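Local coordinates for gala protein type 1, 3 or 4 (Legionella pneumophila subsp. pneumophila, PDB 4XA9) that folds as a leucine-rich-repeat effector that binds the N-terminal domain of RavJ, and may bind small GTPases and stimulate their GTP hydrolysis, at residues S21-L27 / D49-I55; T203-N208 / I229-R235. All coordinates share one frame. Numbering follows the deposited sequence.

Both contacts join consecutive repeats of one leucine-rich-repeat solenoid, at different levels of the coil. From the N terminus, strand 19-21 runs into the loop 21-27; the chain then passes through helix 32-41 and strand 47-49 and returns as the loop 49-55, so interaction 1 closes one repeat turn on the strand side. After six more strands, the last being 190-192, helix 203-207 is followed by strand 214-216 and helix 224-230, and interaction 2 closes a turn on the helix side. The two closures follow in series, neither enclosing the other. The centres of interactions 1 and 2 lie about 42 Å apart, on opposite sides of the chain's centre; the nearest atoms of interactions 1 and 2 are about 29 Å apart.

Interaction 1. Residues S21-L27 / D49-I55; sequences SLSFLNL and DLSHNDI
Successive turns of a leucine-rich-repeat solenoid meet here just past their parallel strands, and Asn53 is the asparagine of the repeat's LxxN signature. The segments run parallel, CA atoms pairing Ser21-Asp49 (4.6 Å), Ser23-Ser51 (4.9 Å) and Phe24-His52 (5.0 Å); the register then slips by one residue, bringing Asn26 opposite Asn53 (CA-CA 4.6 Å). Ser21 and Asp49 form the last parallel bridge; beyond it Phe24 (58/43) and His52 (60/57) both take left-handed backbone angles.

Backbone hydrogen bonds join Leu22 N to Asp49 O (2.8 Å) and Asp54 N to Leu27 O (2.9 Å); Phe24 N reaches His52 O only weakly (3.0 Å). The Asn53 amide, chi1 m, fills the gap: ND2 donates to Leu22 O and to Leu50 O of its own loop (2.9 Å each), while OD1 accepts from Leu25 N (2.9 Å) and Leu27 N (3.0 Å).

Both aromatic side chains adopt chi1 m and stack offset, centroids 4.1 Å apart and planes at 11°, with His52 CB over the Phe24 face. His76 continues the stack. In the interior, Leu22 CD1 meets Leu50 CD2 at 4.0 Å.

The RavJ chain docks on this edge, its Arg196 forming a salt bridge with Asp54. Within 49-55, Asp49 OD1 closes an Asx turn, accepting from Ser51 N at 2.9 Å and from Ser51 OG at 2.7 Å.

Interaction 2. Residues T203-N208 / I229-R235; sequences TLHFAN and ILETNTR
On the helical side of the solenoid, the end of helix 203-207 packs against the C-terminal part of helix 224-230 and the residues that follow. The closest CA pair is Ala207-Asn233, 4.9 Å. Ala207 CB sits on the later helix, 3.4 Å from Ile229 O and 3.6 Å from Ile229 CG2; Ile229 (chi1 m, chi2 t) also brings CD1 to 3.4 Å from Thr203 OG1, a hydroxyl hydrogen-bonded to Asp200 O. Leu230, again m and t, places CD2 3.6 Å from Phe206 CB and 3.8 Å from Thr203 CB. These helices belong to neighbouring leucine-rich repeats, and Phe206 and Leu230 both pack on Leu215 of the intervening strand. Leu230 to Asn233 form a type I turn. Asn233, chi1 t, donates from ND2 to Phe206 O (2.9 Å); its OD1 accepts from Arg235 N (3.0 Å) in an Asx turn. Water 4 donates to Ala207 O (2.8 Å) and Thr232 OG1 (2.9 Å).

Interaction 1. Residues S21-L27 / D49-I55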
loop_
_atom_site.group_PDB
_atom_site.type_symbol
_atom_site.label_atom_id
_atom_site.label_comp_id
_atom_site.label_asym_id
_atom_site.label_seq_id
_atom_site.Cartn_x
_atom_site.Cartn_y
_atom_site.Cartn_z
ATOM N N SER A 21 11.016 -17.915 -1.618
ATOM C CA SER A 21 10.319 -16.757 -2.168
ATOM C C SER A 21 10.130 -16.880 -3.670
ATOM O O SER A 21 11.103 -17.018 -4.418
ATOM C CB SER A 21 11.076 -15.468 -1.841
ATOM O OG SER A 21 11.207 -15.311 -0.438
ATOM N N LEU A 22 8.871 -16.820 -4.096
ATOM C CA LEU A 22 8.492 -17.050 -5.489
ATOM C C LEU A 22 7.489 -15.994 -5.961
ATOM O O LEU A 22 6.529 -16.297 -6.665
ATOM C CB LEU A 22 7.902 -18.449 -5.655
ATOM C CG LEU A 22 8.782 -19.655 -5.301
ATOM C CD1 LEU A 22 7.933 -20.918 -5.219
ATOM C CD2 LEU A 22 9.905 -19.833 -6.332
ATOM N N SER A 23 7.716 -14.751 -5.562
ATOM C CA SER A 23 6.809 -13.671 -5.935
ATOM C C SER A 23 7.038 -13.222 -7.375
ATOM O O SER A 23 8.136 -13.352 -7.915
ATOM C CB SER A 23 6.959 -12.480 -4.982
ATOM O OG SER A 23 8.245 -11.904 -5.090
ATOM N N PHE A 24 5.975 -12.717 -7.997
ATOM C CA PHE A 24 6.020 -12.165 -9.356
ATOM C C PHE A 24 6.507 -13.149 -10.425
ATOM O O PHE A 24 7.290 -12.780 -11.304
ATOM C CB PHE A 24 6.903 -10.902 -9.401
ATOM C CG PHE A 24 6.324 -9.719 -8.664
ATOM C CD1 PHE A 24 5.362 -8.917 -9.260
ATOM C CD2 PHE A 24 6.762 -9.390 -7.391
ATOM C CE1 PHE A 24 4.828 -7.823 -8.586
ATOM C CE2 PHE A 24 6.232 -8.296 -6.714
ATOM C CZ PHE A 24 5.266 -7.514 -7.317
ATOM N N LEU A 25 6.028 -14.390 -10.372
ATOM C CA LEU A 25 6.435 -15.396 -11.350
ATOM C C LEU A 25 5.248 -15.874 -12.183
ATOM O O LEU A 25 5.374 -16.819 -12.956
ATOM C CB LEU A 25 7.103 -16.591 -10.652
ATOM C CG LEU A 25 8.455 -16.317 -9.988
ATOM C CD1 LEU A 25 9.003 -17.572 -9.321
ATOM C CD2 LEU A 25 9.449 -15.781 -11.009
ATOM N N ASN A 26 4.106 -15.207 -12.032
ATOM C CA ASN A 26 2.867 -15.604 -12.704
ATOM C C ASN A 26 2.528 -17.085 -12.498
ATOM O O ASN A 26 2.048 -17.753 -13.410
ATOM C CB ASN A 26 2.944 -15.293 -14.204
ATOM C CG ASN A 26 2.984 -13.799 -14.486
ATOM O OD1 ASN A 26 1.965 -13.116 -14.406
ATOM N ND2 ASN A 26 4.161 -13.290 -14.818
ATOM N N LEU A 27 2.775 -17.592 -11.296
ATOM C CA LEU A 27 2.455 -18.985 -10.987
ATOM C C LEU A 27 0.955 -19.233 -11.023
ATOM O O LEU A 27 0.155 -18.350 -10.693
ATOM C CB LEU A 27 3.008 -19.386 -9.622
ATOM C CG LEU A 27 4.507 -19.197 -9.395
ATOM C CD1 LEU A 27 4.891 -19.768 -8.039
ATOM C CD2 LEU A 27 5.310 -19.849 -10.515
ATOM N N ASP A 49 6.787 -17.435 0.543
ATOM C CA ASP A 49 6.205 -16.254 -0.089
ATOM C C ASP A 49 5.745 -16.558 -1.526
ATOM O O ASP A 49 6.558 -16.739 -2.433
ATOM C CB ASP A 49 7.213 -15.100 -0.052
ATOM C CG ASP A 49 6.696 -13.825 -0.713
ATOM O OD1 ASP A 49 5.503 -13.754 -1.089
ATOM O OD2 ASP A 49 7.494 -12.868 -0.810
ATOM N N LEU A 50 4.429 -16.616 -1.708
ATOM C CA LEU A 50 3.827 -16.851 -3.018
ATOM C C LEU A 50 3.113 -15.610 -3.539
ATOM O O LEU A 50 2.247 -15.705 -4.405
ATOM C CB LEU A 50 2.832 -18.011 -2.959
ATOM C CG LEU A 50 3.375 -19.387 -2.598
ATOM C CD1 LEU A 50 2.247 -20.407 -2.586
ATOM C CD2 LEU A 50 4.459 -19.801 -3.577
ATOM N N SER A 51 3.472 -14.447 -3.009
ATOM C CA SER A 51 2.726 -13.223 -3.300
ATOM C C SER A 51 2.875 -12.785 -4.751
ATOM O O SER A 51 3.854 -13.121 -5.400
ATOM C CB SER A 51 3.169 -12.092 -2.373
ATOM O OG SER A 51 4.527 -11.757 -2.602
ATOM N N HIS A 52 1.888 -12.048 -5.251
ATOM C CA HIS A 52 1.937 -11.485 -6.598
ATOM C C HIS A 52 2.060 -12.579 -7.667
ATOM O O HIS A 52 2.992 -12.592 -8.468
ATOM C CB HIS A 52 3.090 -10.486 -6.726
ATOM C CG HIS A 52 2.986 -9.314 -5.792
ATOM N ND1 HIS A 52 2.203 -8.211 -6.064
ATOM C CD2 HIS A 52 3.594 -9.058 -4.607
ATOM C CE1 HIS A 52 2.320 -7.336 -5.080
ATOM N NE2 HIS A 52 3.162 -7.823 -4.186
ATOM N N ASN A 53 1.105 -13.500 -7.661
ATOM C CA ASN A 53 1.023 -14.529 -8.681
ATOM C C ASN A 53 -0.423 -14.656 -9.129
ATOM O O ASN A 53 -1.216 -13.739 -8.898
ATOM C CB ASN A 53 1.582 -15.849 -8.155
ATOM C CG ASN A 53 3.096 -15.863 -8.135
ATOM O OD1 ASN A 53 3.734 -15.677 -9.171
ATOM N ND2 ASN A 53 3.681 -16.060 -6.955
ATOM N N ASP A 54 -0.776 -15.777 -9.754
ATOM C CA ASP A 54 -2.115 -15.945 -10.319
ATOM C C ASP A 54 -2.829 -17.148 -9.731
ATOM O O ASP A 54 -3.589 -17.829 -10.416
ATOM C CB ASP A 54 -2.038 -16.091 -11.840
ATOM C CG ASP A 54 -1.400 -14.893 -12.510
ATOM O OD1 ASP A 54 -1.665 -13.755 -12.071
ATOM O OD2 ASP A 54 -0.623 -15.091 -13.469
ATOM N N ILE A 55 -2.571 -17.417 -8.462
ATOM C CA ILE A 55 -3.130 -18.589 -7.803
ATOM C C ILE A 55 -4.603 -18.372 -7.461
ATOM O O ILE A 55 -4.994 -17.279 -7.046
ATOM C CB ILE A 55 -2.322 -18.918 -6.534
ATOM C CG1 ILE A 55 -0.847 -19.120 -6.902
ATOM C CG2 ILE A 55 -2.888 -20.134 -5.814
ATOM C CD1 ILE A 55 0.073 -19.259 -5.711
HETATM O O HOH W 1 9.877 -12.760 0.415
HETATM O O HOH W 2 2.897 -12.586 -11.101
HETATM O O HOH W 3 -0.783 -16.780 -15.219
#

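Interaction 2. Residues T203-N208 / I229-R235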
loop_
_atom_site.group_PDB
_atom_site.type_symbol
_atom_site.label_atom_id
_atom_site.label_comp_id
_atom_site.label_asym_id
_atom_site.label_seq_id
_atom_site.Cartn_x
_atom_site.Cartn_y
_atom_site.Cartn_z
ATOM N N THR A 203 -8.843 11.932 21.392
ATOM C CA THR A 203 -7.491 11.937 21.938
ATOM C C THR A 203 -7.449 11.823 23.456
ATOM O O THR A 203 -6.508 11.235 23.998
ATOM C CB THR A 203 -6.712 13.181 21.496
ATOM O OG1 THR A 203 -7.361 14.357 21.984
ATOM C CG2 THR A 203 -6.630 13.230 19.964
ATOM N N LEU A 204 -8.458 12.360 24.143
ATOM C CA LEU A 204 -8.517 12.222 25.595
ATOM C C LEU A 204 -8.565 10.739 25.969
ATOM O O LEU A 204 -7.866 10.291 26.876
ATOM C CB LEU A 204 -9.724 12.967 26.182
ATOM C CG LEU A 204 -9.968 12.715 27.670
ATOM C CD1 LEU A 204 -8.762 13.154 28.478
ATOM C CD2 LEU A 204 -11.233 13.421 28.154
ATOM N N HIS A 205 -9.361 9.972 25.239
ATOM C CA HIS A 205 -9.479 8.545 25.516
ATOM C C HIS A 205 -8.178 7.792 25.262
ATOM O O HIS A 205 -7.888 6.811 25.952
ATOM C CB HIS A 205 -10.617 7.945 24.696
ATOM C CG HIS A 205 -11.951 8.536 25.025
ATOM N ND1 HIS A 205 -12.727 8.080 26.067
ATOM C CD2 HIS A 205 -12.631 9.568 24.471
ATOM C CE1 HIS A 205 -13.835 8.795 26.134
ATOM N NE2 HIS A 205 -13.802 9.706 25.176
ATOM N N PHE A 206 -7.390 8.246 24.288
ATOM C CA PHE A 206 -6.082 7.638 24.056
ATOM C C PHE A 206 -5.072 8.124 25.097
ATOM O O PHE A 206 -4.153 7.399 25.460
ATOM C CB PHE A 206 -5.560 7.938 22.640
ATOM C CG PHE A 206 -6.230 7.131 21.551
ATOM C CD1 PHE A 206 -6.114 5.744 21.512
ATOM C CD2 PHE A 206 -6.953 7.762 20.552
ATOM C CE1 PHE A 206 -6.724 5.009 20.509
ATOM C CE2 PHE A 206 -7.565 7.034 19.546
ATOM C CZ PHE A 206 -7.448 5.651 19.525
ATOM N N ALA A 207 -5.225 9.357 25.571
ATOM C CA ALA A 207 -4.355 9.836 26.640
ATOM C C ALA A 207 -4.595 9.024 27.914
ATOM O O ALA A 207 -3.670 8.787 28.693
ATOM C CB ALA A 207 -4.577 11.325 26.906
ATOM N N ASN A 208 -5.831 8.587 28.124
ATOM C CA ASN A 208 -6.144 7.841 29.343
ATOM C C ASN A 208 -6.050 6.320 29.165
ATOM O O ASN A 208 -6.249 5.561 30.117
ATOM C CB ASN A 208 -7.530 8.234 29.862
ATOM C CG ASN A 208 -7.551 9.633 30.468
ATOM O OD1 ASN A 208 -6.521 10.146 30.909
ATOM N ND2 ASN A 208 -8.730 10.242 30.512
ATOM N N ILE A 229 -2.787 16.688 23.949
ATOM C CA ILE A 229 -3.424 15.662 24.783
ATOM C C ILE A 229 -2.751 14.289 24.650
ATOM O O ILE A 229 -2.470 13.622 25.649
ATOM C CB ILE A 229 -4.916 15.508 24.433
ATOM C CG1 ILE A 229 -5.666 16.805 24.719
ATOM C CG2 ILE A 229 -5.541 14.353 25.211
ATOM C CD1 ILE A 229 -7.139 16.739 24.376
ATOM N N LEU A 230 -2.511 13.867 23.411
ATOM C CA LEU A 230 -1.881 12.575 23.149
ATOM C C LEU A 230 -0.499 12.486 23.792
ATOM O O LEU A 230 -0.119 11.441 24.321
ATOM C CB LEU A 230 -1.777 12.321 21.640
ATOM C CG LEU A 230 -3.088 12.055 20.885
ATOM C CD1 LEU A 230 -2.852 12.000 19.384
ATOM C CD2 LEU A 230 -3.744 10.764 21.353
ATOM N N GLU A 231 0.241 13.590 23.769
ATOM C CA GLU A 231 1.593 13.598 24.320
ATOM C C GLU A 231 1.648 13.551 25.857
ATOM O O GLU A 231 2.733 13.411 26.421
ATOM C CB GLU A 231 2.358 14.818 23.804
ATOM C CG GLU A 231 2.750 14.693 22.322
ATOM C CD GLU A 231 3.548 15.882 21.801
ATOM O OE1 GLU A 231 3.488 16.968 22.416
ATOM O OE2 GLU A 231 4.227 15.729 20.762
ATOM N N THR A 232 0.504 13.651 26.536
ATOM C CA THR A 232 0.496 13.465 27.990
ATOM C C THR A 232 0.635 11.984 28.352
ATOM O O THR A 232 1.016 11.644 29.474
ATOM C CB THR A 232 -0.788 14.017 28.673
ATOM O OG1 THR A 232 -1.947 13.330 28.184
ATOM C CG2 THR A 232 -0.940 15.530 28.449
ATOM N N ASN A 233 0.320 11.102 27.407
ATOM C CA ASN A 233 0.490 9.668 27.624
ATOM C C ASN A 233 1.925 9.245 27.339
ATOM O O ASN A 233 2.307 9.057 26.179
ATOM C CB ASN A 233 -0.477 8.866 26.742
ATOM C CG ASN A 233 -0.516 7.391 27.107
ATOM O OD1 ASN A 233 0.420 6.857 27.713
ATOM N ND2 ASN A 233 -1.596 6.719 26.727
ATOM N N THR A 234 2.711 9.071 28.398
ATOM C CA THR A 234 4.130 8.764 28.252
ATOM C C THR A 234 4.385 7.267 28.063
ATOM O O THR A 234 5.518 6.852 27.811
ATOM C CB THR A 234 4.930 9.253 29.462
ATOM O OG1 THR A 234 4.438 8.615 30.646
ATOM C CG2 THR A 234 4.783 10.761 29.611
ATOM N N ARG A 235 3.334 6.462 28.191
ATOM C CA ARG A 235 3.431 5.031 27.921
ATOM C C ARG A 235 3.642 4.784 26.431
ATOM O O ARG A 235 4.254 3.792 26.025
ATOM C CB ARG A 235 2.176 4.306 28.398
ATOM C CG ARG A 235 2.000 4.293 29.905
ATOM C CD ARG A 235 0.618 3.786 30.299
ATOM N NE ARG A 235 -0.447 4.690 29.870
ATOM C CZ ARG A 235 -0.833 5.760 30.560
ATOM N NH1 ARG A 235 -0.233 6.056 31.705
ATOM N NH2 ARG A 235 -1.812 6.538 30.112
HETATM O O HOH W 4 -2.308 10.993 29.860
#